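Local coordinates for protein putative xanthine dehydrogenase YAGS fad-binding subunit (Escherichia coli, PDB 5G5G) that probably serves as the molybdenum-cofactor-carrying subunit of a periplasmic aldehyde oxidase, which would oxidise aldehydes to carboxylic acids, at residues G87-G92 with R98-P103; C216-A221 with V226-V231. One frame throughout, in Å; residues are numbered along the deposited sequence.

Contact 1: G87-G92 with R98-P103; sequences GVLGKG and RLLGGP. Unlike the reference sequence in segment 87-92: V88 (reference Ala).
In the a/b hammerhead domain, the long irregular loop between helix 83-86 and strand 104-105 folds back on itself where K91 lies across R98 and L89 meets L100. The two long side chains cross at about a right angle. CD of K91 rests 3.9 Å from CG of R98 and also lies over one face of the R98 guanidinium, while CE of K91 reaches R98 N at 3.8 Å. K91 gets there with CG anti to its backbone N (chi1 -174°) and bends further along the chain, which carries NZ past the arginine to a weak hydrogen bond with N95 O; NZ stays 5.7 Å from NH1 of the like-charged R98. At the edge of the guanidinium, in its plane, a water accepts a weak 2.8 Å bond from R98 NH1 and donates to G90 O, also at 2.8 Å. With an alanine at K91, the arginine face would probably lose its aliphatic cover and N95 O its lysine partner. L89 CD1 touches L100 CD2 at 4.2 Å. E106 and Q110 hold the backbone of R98. The result is a surface loop closed by side chains and a water, with no hairpin pairing between its two limbs.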
ATOM      1  N   GLY C  87       3.649 -16.690  30.727  1.00 26.84           N
ATOM      2  CA  GLY C  87       4.175 -16.122  31.980  1.00 29.21           C
ATOM      3  C   GLY C  87       3.897 -14.626  32.044  1.00 29.04           C
ATOM      4  O   GLY C  87       3.478 -14.029  31.073  1.00 27.57           O
ATOM      5  N   VAL C  88       4.156 -14.017  33.194  1.00 30.01           N
ATOM      6  CA  VAL C  88       3.883 -12.580  33.341  1.00 30.43           C
ATOM      7  C   VAL C  88       4.784 -11.804  32.369  1.00 27.60           C
ATOM      8  O   VAL C  88       5.953 -12.118  32.215  1.00 27.89           O
ATOM      9  CB  VAL C  88       4.061 -12.097  34.803  1.00 33.32           C
ATOM     10  CG1 VAL C  88       3.279 -12.999  35.745  1.00 35.07           C
ATOM     11  CG2 VAL C  88       5.533 -12.058  35.180  1.00 35.52           C
ATOM     12  N   LEU C  89       4.208 -10.833  31.698  1.00 26.06           N
ATOM     13  CA  LEU C  89       4.941 -10.014  30.766  1.00 24.80           C
ATOM     14  C   LEU C  89       4.945  -8.576  31.236  1.00 24.77           C
ATOM     15  O   LEU C  89       4.057  -8.160  31.954  1.00 25.52           O
ATOM     16  CB  LEU C  89       4.318 -10.080  29.374  1.00 24.05           C
ATOM     17  CG  LEU C  89       4.278 -11.467  28.771  1.00 23.71           C
ATOM     18  CD1 LEU C  89       3.548 -11.416  27.426  1.00 23.62           C
ATOM     19  CD2 LEU C  89       5.679 -12.013  28.593  1.00 24.13           C
ATOM     20  N   GLY C  90       5.964  -7.833  30.833  1.00 23.94           N
ATOM     21  CA  GLY C  90       5.925  -6.388  30.952  1.00 24.58           C
ATOM     22  C   GLY C  90       5.183  -5.770  29.779  1.00 24.61           C
ATOM     23  O   GLY C  90       4.623  -6.456  28.947  1.00 22.63           O
ATOM     24  N   LYS C  91       5.209  -4.438  29.708  1.00 24.72           N
ATOM     25  CA  LYS C  91       4.667  -3.728  28.579  1.00 24.62           C
ATOM     26  C   LYS C  91       5.631  -2.609  28.196  1.00 23.81           C
ATOM     27  O   LYS C  91       6.122  -1.869  29.055  1.00 23.39           O
ATOM     28  CB  LYS C  91       3.298  -3.175  28.861  1.00 26.73           C
ATOM     29  CG  LYS C  91       2.649  -2.539  27.639  1.00 28.67           C
ATOM     30  CD  LYS C  91       1.235  -3.055  27.452  1.00 32.44           C
ATOM     31  CE  LYS C  91       0.260  -2.048  26.924  1.00 33.20           C
ATOM     32  NZ  LYS C  91       0.216  -0.805  27.771  1.00 33.10           N
ATOM     33  N   GLY C  92       5.905  -2.526  26.907  1.00 22.12           N
ATOM     34  CA  GLY C  92       6.814  -1.529  26.412  1.00 22.35           C
ATOM     35  C   GLY C  92       6.188  -0.163  26.511  1.00 22.95           C
ATOM     36  O   GLY C  92       4.969  -0.015  26.449  1.00 22.04           O
ATOM     37  N   ARG C  98      -1.924  -4.056  24.618  1.00 17.98           N
ATOM     38  CA  ARG C  98      -1.025  -5.176  24.828  1.00 18.17           C
ATOM     39  C   ARG C  98      -0.802  -5.907  23.541  1.00 16.78           C
ATOM     40  O   ARG C  98      -1.713  -6.103  22.755  1.00 15.71           O
ATOM     41  CB  ARG C  98      -1.624  -6.149  25.829  1.00 21.19           C
ATOM     42  CG  ARG C  98      -1.644  -5.619  27.260  1.00 25.10           C
ATOM     43  CD  ARG C  98      -2.030  -6.703  28.293  1.00 29.37           C
ATOM     44  NE  ARG C  98      -1.940  -6.061  29.611  1.00 36.62           N
ATOM     45  CZ  ARG C  98      -0.791  -5.752  30.271  1.00 43.24           C
ATOM     46  NH1 ARG C  98       0.419  -6.095  29.817  1.00 43.79           N
ATOM     47  NH2 ARG C  98      -0.845  -5.101  31.438  1.00 50.95           N
ATOM     48  N   LEU C  99       0.418  -6.393  23.357  1.00 16.23           N
ATOM     49  CA  LEU C  99       0.759  -7.147  22.130  1.00 14.82           C
ATOM     50  C   LEU C  99       0.256  -8.608  22.215  1.00 15.18           C
ATOM     51  O   LEU C  99       0.103  -9.252  21.187  1.00 15.49           O
ATOM     52  CB  LEU C  99       2.246  -7.135  21.863  1.00 14.52           C
ATOM     53  CG  LEU C  99       2.794  -5.729  21.599  1.00 14.09           C
ATOM     54  CD1 LEU C  99       4.290  -5.831  21.430  1.00 14.06           C
ATOM     55  CD2 LEU C  99       2.144  -5.141  20.364  1.00 14.10           C
ATOM     56  N   LEU C 100      -0.012  -9.099  23.407  1.00 15.86           N
ATOM     57  CA  LEU C 100      -0.629 -10.426  23.560  1.00 16.87           C
ATOM     58  C   LEU C 100      -1.823 -10.235  24.487  1.00 17.69           C
ATOM     59  O   LEU C 100      -1.638  -9.884  25.690  1.00 17.80           O
ATOM     60  CB  LEU C 100       0.363 -11.410  24.152  1.00 17.40           C
ATOM     61  CG  LEU C 100      -0.163 -12.805  24.449  1.00 18.25           C
ATOM     62  CD1 LEU C 100      -0.731 -13.472  23.195  1.00 18.23           C
ATOM     63  CD2 LEU C 100       0.995 -13.658  24.929  1.00 18.76           C
ATOM     64  N   GLY C 101      -3.022 -10.446  23.955  1.00 17.57           N
ATOM     65  CA  GLY C 101      -4.259 -10.240  24.728  1.00 19.29           C
ATOM     66  C   GLY C 101      -4.624 -11.481  25.522  1.00 20.85           C
ATOM     67  O   GLY C 101      -4.064 -12.548  25.295  1.00 21.48           O
ATOM     68  N   GLY C 102      -5.607 -11.343  26.398  1.00 22.41           N
ATOM     69  CA  GLY C 102      -6.092 -12.441  27.239  1.00 24.39           C
ATOM     70  C   GLY C 102      -5.709 -12.228  28.684  1.00 25.79           C
ATOM     71  O   GLY C 102      -4.554 -12.087  28.979  1.00 26.08           O
ATOM     72  N   PRO C 103      -6.655 -12.237  29.623  1.00 27.63           N
ATOM     73  CA  PRO C 103      -8.056 -12.502  29.413  1.00 28.11           C
ATOM     74  C   PRO C 103      -8.854 -11.331  28.816  1.00 26.88           C
ATOM     75  O   PRO C 103      -9.909 -11.559  28.271  1.00 29.01           O
ATOM     76  CB  PRO C 103      -8.542 -12.907  30.823  1.00 29.69           C
ATOM     77  CG  PRO C 103      -7.619 -12.177  31.742  1.00 30.26           C
ATOM     78  CD  PRO C 103      -6.303 -12.067  31.045  1.00 29.61           C
TER
HETATM   79  O   HOH W   1       2.186  -6.760  27.685  1.00 23.16           O

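Contact 2: C216-A221 with V226-V231; sequences CRTDLA and VPVENV
The carbonyl oxygen of V228 is gripped by three N-H groups: R217 NE and R217 NH2, each at 3.1 Å from V228 O, and V231 N at 3.3 Å, the last closing the 3-10 turn 228-230. Both arginine bonds are bent and weak. NE divides its hydrogen, since V231 O also accepts from R217 NE at 3.0 Å, again weakly. The guanidinium thus spans two carbonyls of the turn, one at its start and one just past its end. R217 reaches them from the helix with CG anti to the backbone N (chi1 -167°) and the chain extended from CG to NE, running past V231 in the opposite direction so that its CG lies 3.9 Å from V231 CG1. V228 crosses the arginine at about a right angle and puts CG2 over one face of the guanidinium, whereas E229 keeps its carboxylate too far away for a salt bridge.

One helical turn on, A221 O receives V226 N in a nearly straight bond of 3.1 Å (N-H...O 170°), tying the exit of the helix to the next segment. The methyl of A221 fits into the bend beyond: its CB is 3.7 Å from V228 CA and 4.2 Å from V231 CG2, with V226 CG2 also alongside.

Helix 213-224 is the crossover of a beta-alpha-beta unit. It follows strand 203-208 and leads through this turn into the parallel strand 231-234 at the edge of a seven-stranded sheet, where L220 packs on L204, L206 and I233.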
ATOM      1  N   CYS C 216      13.297  -0.812  19.894  1.00 14.77           N
ATOM      2  CA  CYS C 216      12.897  -2.261  19.791  1.00 15.14           C
ATOM      3  C   CYS C 216      13.579  -3.080  20.857  1.00 15.35           C
ATOM      4  O   CYS C 216      12.947  -3.869  21.582  1.00 15.13           O
ATOM      5  CB  CYS C 216      13.240  -2.795  18.401  1.00 14.89           C
ATOM      6  SG  CYS C 216      12.741  -4.518  18.088  1.00 16.99           S
ATOM      7  N   ARG C 217      14.886  -2.926  20.963  1.00 15.11           N
ATOM      8  CA  ARG C 217      15.648  -3.691  21.924  1.00 16.89           C
ATOM      9  C   ARG C 217      15.162  -3.468  23.376  1.00 17.23           C
ATOM     10  O   ARG C 217      14.921  -4.418  24.157  1.00 16.69           O
ATOM     11  CB  ARG C 217      17.108  -3.323  21.803  1.00 18.22           C
ATOM     12  CG  ARG C 217      18.049  -4.248  22.529  1.00 21.16           C
ATOM     13  CD  ARG C 217      19.411  -3.631  22.487  1.00 24.23           C
ATOM     14  NE  ARG C 217      20.340  -4.280  23.359  1.00 27.84           N
ATOM     15  CZ  ARG C 217      21.461  -3.733  23.802  1.00 32.61           C
ATOM     16  NH1 ARG C 217      21.779  -2.483  23.478  1.00 34.76           N
ATOM     17  NH2 ARG C 217      22.249  -4.439  24.603  1.00 35.07           N
ATOM     18  N   THR C 218      14.990  -2.197  23.731  1.00 17.08           N
ATOM     19  CA  THR C 218      14.571  -1.856  25.078  1.00 17.81           C
ATOM     20  C   THR C 218      13.164  -2.371  25.376  1.00 17.52           C
ATOM     21  O   THR C 218      12.921  -2.924  26.447  1.00 17.22           O
ATOM     22  CB  THR C 218      14.619  -0.352  25.298  1.00 19.06           C
ATOM     23  OG1 THR C 218      15.977   0.049  25.179  1.00 19.43           O
ATOM     24  CG2 THR C 218      14.099   0.013  26.664  1.00 20.22           C
ATOM     25  N   ASP C 219      12.261  -2.146  24.429  1.00 17.29           N
ATOM     26  CA  ASP C 219      10.845  -2.487  24.603  1.00 17.84           C
ATOM     27  C   ASP C 219      10.669  -3.980  24.617  1.00 16.90           C
ATOM     28  O   ASP C 219       9.829  -4.494  25.388  1.00 16.75           O
ATOM     29  CB  ASP C 219       9.970  -1.813  23.552  1.00 18.04           C
ATOM     30  CG  ASP C 219       9.941  -0.282  23.732  1.00 20.58           C
ATOM     31  OD1 ASP C 219      10.386   0.172  24.805  1.00 23.04           O
ATOM     32  OD2 ASP C 219       9.495   0.479  22.850  1.00 20.90           O
ATOM     33  N   LEU C 220      11.413  -4.678  23.774  1.00 16.00           N
ATOM     34  CA  LEU C 220      11.273  -6.178  23.758  1.00 16.08           C
ATOM     35  C   LEU C 220      11.791  -6.748  25.085  1.00 17.38           C
ATOM     36  O   LEU C 220      11.170  -7.629  25.700  1.00 17.16           O
ATOM     37  CB  LEU C 220      12.033  -6.797  22.600  1.00 16.06           C
ATOM     38  CG  LEU C 220      11.911  -8.314  22.467  1.00 16.05           C
ATOM     39  CD1 LEU C 220      10.463  -8.763  22.472  1.00 15.97           C
ATOM     40  CD2 LEU C 220      12.613  -8.791  21.214  1.00 16.57           C
ATOM     41  N   ALA C 221      12.952  -6.239  25.510  1.00 17.49           N
ATOM     42  CA  ALA C 221      13.506  -6.656  26.799  1.00 19.22           C
ATOM     43  C   ALA C 221      12.550  -6.372  27.947  1.00 19.96           C
ATOM     44  O   ALA C 221      12.356  -7.227  28.797  1.00 20.79           O
ATOM     45  CB  ALA C 221      14.881  -6.040  27.051  1.00 19.18           C
ATOM     46  N   VAL C 226      13.583  -9.394  30.631  1.00 24.01           N
ATOM     47  CA  VAL C 226      14.947  -9.906  30.529  1.00 24.70           C
ATOM     48  C   VAL C 226      15.889  -8.699  30.468  1.00 24.86           C
ATOM     49  O   VAL C 226      15.455  -7.596  30.130  1.00 24.65           O
ATOM     50  CB  VAL C 226      15.192 -10.841  29.317  1.00 23.67           C
ATOM     51  CG1 VAL C 226      14.250 -12.031  29.341  1.00 24.75           C
ATOM     52  CG2 VAL C 226      15.103 -10.107  27.978  1.00 22.78           C
ATOM     53  N   PRO C 227      17.163  -8.907  30.813  1.00 26.60           N
ATOM     54  CA  PRO C 227      18.123  -7.794  30.717  1.00 26.41           C
ATOM     55  C   PRO C 227      18.276  -7.342  29.289  1.00 25.70           C
ATOM     56  O   PRO C 227      18.448  -8.159  28.383  1.00 24.52           O
ATOM     57  CB  PRO C 227      19.435  -8.428  31.213  1.00 27.51           C
ATOM     58  CG  PRO C 227      18.981  -9.449  32.186  1.00 28.25           C
ATOM     59  CD  PRO C 227      17.775 -10.075  31.500  1.00 27.24           C
ATOM     60  N   VAL C 228      18.247  -6.042  29.084  1.00 25.01           N
ATOM     61  CA  VAL C 228      18.427  -5.498  27.760  1.00 24.00           C
ATOM     62  C   VAL C 228      19.742  -5.912  27.098  1.00 24.42           C
ATOM     63  O   VAL C 228      19.852  -6.020  25.881  1.00 22.64           O
ATOM     64  CB  VAL C 228      18.274  -3.953  27.800  1.00 24.27           C
ATOM     65  CG1 VAL C 228      19.480  -3.305  28.424  1.00 25.75           C
ATOM     66  CG2 VAL C 228      18.048  -3.415  26.411  1.00 24.84           C
ATOM     67  N   GLU C 229      20.743  -6.152  27.915  1.00 25.71           N
ATOM     68  CA  GLU C 229      22.033  -6.583  27.423  1.00 29.22           C
ATOM     69  C   GLU C 229      22.000  -7.966  26.787  1.00 27.76           C
ATOM     70  O   GLU C 229      22.906  -8.312  26.058  1.00 30.36           O
ATOM     71  CB  GLU C 229      23.161  -6.536  28.520  1.00 33.23           C
ATOM     72  CG  GLU C 229      22.746  -6.605  29.999  1.00 37.41           C
ATOM     73  CD  GLU C 229      22.035  -5.331  30.522  1.00 39.80           C
ATOM     74  OE1 GLU C 229      22.591  -4.206  30.395  1.00 48.78           O
ATOM     75  OE2 GLU C 229      20.916  -5.432  31.085  1.00 38.47           O
ATOM     76  N   ASN C 230      20.974  -8.746  27.088  1.00 26.43           N
ATOM     77  CA  ASN C 230      20.830 -10.097  26.565  1.00 26.06           C
ATOM     78  C   ASN C 230      20.069 -10.177  25.229  1.00 24.16           C
ATOM     79  O   ASN C 230      19.784 -11.258  24.760  1.00 23.33           O
ATOM     80  CB  ASN C 230      20.162 -10.953  27.631  1.00 26.04           C
ATOM     81  CG  ASN C 230      21.112 -11.283  28.775  1.00 28.35           C
ATOM     82  OD1 ASN C 230      22.270 -10.928  28.733  1.00 28.00           O
ATOM     83  ND2 ASN C 230      20.630 -12.004  29.765  1.00 29.11           N
ATOM     84  N   VAL C 231      19.791  -9.027  24.620  1.00 23.06           N
ATOM     85  CA  VAL C 231      18.963  -8.938  23.390  1.00 21.60           C
ATOM     86  C   VAL C 231      19.756  -8.232  22.301  1.00 21.00           C
ATOM     87  O   VAL C 231      20.334  -7.150  22.538  1.00 20.87           O
ATOM     88  CB  VAL C 231      17.683  -8.151  23.623  1.00 21.58           C
ATOM     89  CG1 VAL C 231      16.887  -7.985  22.302  1.00 21.08           C
ATOM     90  CG2 VAL C 231      16.838  -8.858  24.676  1.00 22.78           C
TER

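In the fold
From the N terminus, contact 1 comes first and closes the loop after helix 83-86, ahead of strand 104-105; contact 2 then closes the turn that leads from helix 213-224 into strand 231-234. They lie in series, neither nested nor crossed, with centres about 16 Å apart. They nevertheless touch, G92 CA lying 4.3 Å from D219 CB. Further ties reinforce this: G90 shares a backbone hydrogen bond with T223, V88 rests on K225, and D219 on K94. L99 and L220 both pack on L248. The hammerhead loop is thereby held against helix 213-224 of the cofactor-binding part.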